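Long-range contact in serine proteinase inhibitor 1 (Myxoma virus, PDB 6BJ5), which inhibits serine-type endopeptidases as a member of the serpin family and is important for the virulence of myxoma virus: residues K250-S255 and S297-E303. Residues are numbered along the deposited sequence; the frame is centred on the assembly and turned at random.
Sequences KFSVES and SKIEADE
Six backbone hydrogen bonds, N–H···O angles 159–165°, pair residues 297-303 of strand 5A with 250-255 of strand 6A in the serpin central β-sheet. Each hydrogen-bonded pair, Phe-251/Ala-301, Val-253/Ile-299 and Ser-255/Ser-297, exchanges reciprocal N→O bonds, for example Ala-301 N to Phe-251 O at 2.8 Å. Ser-252/Glu-300 and Glu-254/Lys-298 are the non-hydrogen-bonded pairs. Phi/psi near -130/135 in 251-255 and 297-301, axes 4.7 Å apart and a 175° angle define a regular antiparallel ladder there; Glu-303 turns to -60/-35. Backbone hydrogen bonds join Lys-298 with Ser-309 and Glu-300 with Thr-307 of reactive-loop strand 305-314, whose place between 142-153 and 5A is consistent with a cleaved, loop-inserted serpin. Lys-250 NZ lies 3.7 Å from Glu-303 OE1, a long salt bridge; Glu-303 OE2 is hydrogen-bonded to Thr-163 OG1. Ser-252, Glu-254, Lys-298 and Glu-300 form the polar face. The opposite face packs Val-253 and Ile-299 on Val-34, and Phe-251 and Ile-299 meet Phe-18 of the other chain. With chi1 at p (61°), the Phe-251 ring leans toward 5A: CE1 sits 4.0 Å from Ile-299 CG2, and Ala-301 CB makes a CH-pi contact 3.7 Å from the ring centroid, 23° off its normal.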
loop_
_atom_site.group_PDB
_atom_site.type_symbol
_atom_site.label_atom_id
_atom_site.label_comp_id
_atom_site.label_asym_id
_atom_site.label_seq_id
_atom_site.Cartn_x
_atom_site.Cartn_y
_atom_site.Cartn_z
ATOM N N LYS A 250 -16.189 8.784 -6.976
ATOM C CA LYS A 250 -15.447 7.726 -7.631
ATOM C C LYS A 250 -14.005 8.182 -7.810
ATOM O O LYS A 250 -13.730 9.371 -8.025
ATOM C CB LYS A 250 -16.038 7.409 -9.008
ATOM C CG LYS A 250 -17.405 6.849 -8.961
ATOM C CD LYS A 250 -17.985 6.743 -10.352
ATOM C CE LYS A 250 -17.265 5.688 -11.124
ATOM N NZ LYS A 250 -17.995 5.354 -12.361
ATOM N N PHE A 251 -13.069 7.236 -7.700
ATOM C CA PHE A 251 -11.689 7.593 -7.992
ATOM C C PHE A 251 -10.898 6.386 -8.469
ATOM O O PHE A 251 -11.168 5.232 -8.103
ATOM C CB PHE A 251 -11.002 8.257 -6.796
ATOM C CG PHE A 251 -10.915 7.405 -5.567
ATOM C CD1 PHE A 251 -9.850 6.524 -5.386
ATOM C CD2 PHE A 251 -11.878 7.506 -4.570
ATOM C CE1 PHE A 251 -9.756 5.746 -4.220
ATOM C CE2 PHE A 251 -11.792 6.733 -3.414
ATOM C CZ PHE A 251 -10.719 5.844 -3.248
ATOM N N SER A 252 -9.899 6.691 -9.288
ATOM C CA SER A 252 -8.970 5.720 -9.853
ATOM C C SER A 252 -7.600 6.379 -9.808
ATOM O O SER A 252 -7.422 7.454 -10.384
ATOM C CB SER A 252 -9.372 5.353 -11.291
ATOM O OG SER A 252 -8.506 4.391 -11.862
ATOM N N VAL A 253 -6.652 5.783 -9.087
ATOM C CA VAL A 253 -5.339 6.388 -8.877
ATOM C C VAL A 253 -4.262 5.321 -9.019
ATOM O O VAL A 253 -4.410 4.194 -8.524
ATOM C CB VAL A 253 -5.238 7.080 -7.499
ATOM C CG1 VAL A 253 -3.838 7.607 -7.264
ATOM C CG2 VAL A 253 -6.221 8.214 -7.432
ATOM N N GLU A 254 -3.187 5.677 -9.716
ATOM C CA GLU A 254 -2.001 4.849 -9.808
ATOM C C GLU A 254 -0.800 5.681 -9.388
ATOM O O GLU A 254 -0.653 6.838 -9.800
ATOM C CB GLU A 254 -1.781 4.296 -11.227
ATOM C CG GLU A 254 -0.597 3.318 -11.321
ATOM C CD GLU A 254 -0.367 2.763 -12.721
ATOM O OE1 GLU A 254 -1.006 1.747 -13.065
ATOM O OE2 GLU A 254 0.459 3.331 -13.471
ATOM N N SER A 255 0.055 5.077 -8.571
ATOM C CA SER A 255 1.193 5.748 -7.958
ATOM C C SER A 255 2.405 4.850 -8.102
ATOM O O SER A 255 2.324 3.654 -7.814
ATOM C CB SER A 255 0.930 6.059 -6.478
ATOM O OG SER A 255 0.010 7.120 -6.324
ATOM N N SER A 297 1.263 1.025 -7.084
ATOM C CA SER A 297 -0.040 0.693 -6.538
ATOM C C SER A 297 -1.118 1.315 -7.411
ATOM O O SER A 297 -0.894 2.312 -8.101
ATOM C CB SER A 297 -0.197 1.184 -5.086
ATOM O OG SER A 297 0.809 0.651 -4.239
ATOM N N LYS A 298 -2.284 0.690 -7.411
ATOM C CA LYS A 298 -3.423 1.247 -8.111
ATOM C C LYS A 298 -4.636 0.926 -7.257
ATOM O O LYS A 298 -4.732 -0.188 -6.718
ATOM C CB LYS A 298 -3.541 0.675 -9.533
ATOM C CG LYS A 298 -4.569 1.399 -10.417
ATOM C CD LYS A 298 -4.774 0.650 -11.713
ATOM C CE LYS A 298 -5.889 1.232 -12.561
ATOM N NZ LYS A 298 -6.209 0.295 -13.692
ATOM N N ILE A 299 -5.507 1.920 -7.062
ATOM C CA ILE A 299 -6.749 1.746 -6.312
ATOM C C ILE A 299 -7.875 2.325 -7.155
ATOM O O ILE A 299 -7.717 3.384 -7.779
ATOM C CB ILE A 299 -6.701 2.401 -4.904
ATOM C CG1 ILE A 299 -5.560 1.788 -4.079
ATOM C CG2 ILE A 299 -7.990 2.136 -4.116
ATOM C CD1 ILE A 299 -5.294 2.434 -2.760
ATOM N N GLU A 300 -9.000 1.608 -7.201
ATOM C CA GLU A 300 -10.191 2.047 -7.923
ATOM C C GLU A 300 -11.424 1.876 -7.048
ATOM O O GLU A 300 -11.780 0.753 -6.681
ATOM C CB GLU A 300 -10.363 1.268 -9.221
ATOM C CG GLU A 300 -10.842 2.152 -10.325
ATOM C CD GLU A 300 -11.341 1.375 -11.499
ATOM O OE1 GLU A 300 -12.027 1.983 -12.349
ATOM O OE2 GLU A 300 -11.098 0.148 -11.535
ATOM N N ALA A 301 -12.085 2.977 -6.730
ATOM C CA ALA A 301 -13.310 2.941 -5.950
ATOM C C ALA A 301 -14.443 3.523 -6.776
ATOM O O ALA A 301 -14.275 4.584 -7.383
ATOM C CB ALA A 301 -13.141 3.730 -4.652
ATOM N N ASP A 302 -15.578 2.821 -6.814
ATOM C CA ASP A 302 -16.776 3.247 -7.545
ATOM C C ASP A 302 -18.013 2.724 -6.812
ATOM O O ASP A 302 -17.921 2.229 -5.687
ATOM C CB ASP A 302 -16.714 2.787 -9.004
ATOM C CG ASP A 302 -16.629 1.287 -9.136
ATOM O OD1 ASP A 302 -16.897 0.557 -8.152
ATOM O OD2 ASP A 302 -16.307 0.832 -10.247
ATOM N N GLU A 303 -19.179 2.819 -7.466
ATOM C CA GLU A 303 -20.439 2.469 -6.805
ATOM C C GLU A 303 -20.449 1.017 -6.349
ATOM O O GLU A 303 -21.025 0.697 -5.304
ATOM C CB GLU A 303 -21.643 2.725 -7.728
ATOM C CG GLU A 303 -21.885 4.175 -8.094
ATOM C CD GLU A 303 -21.024 4.648 -9.257
ATOM O OE1 GLU A 303 -20.171 3.859 -9.721
ATOM O OE2 GLU A 303 -21.197 5.804 -9.710
#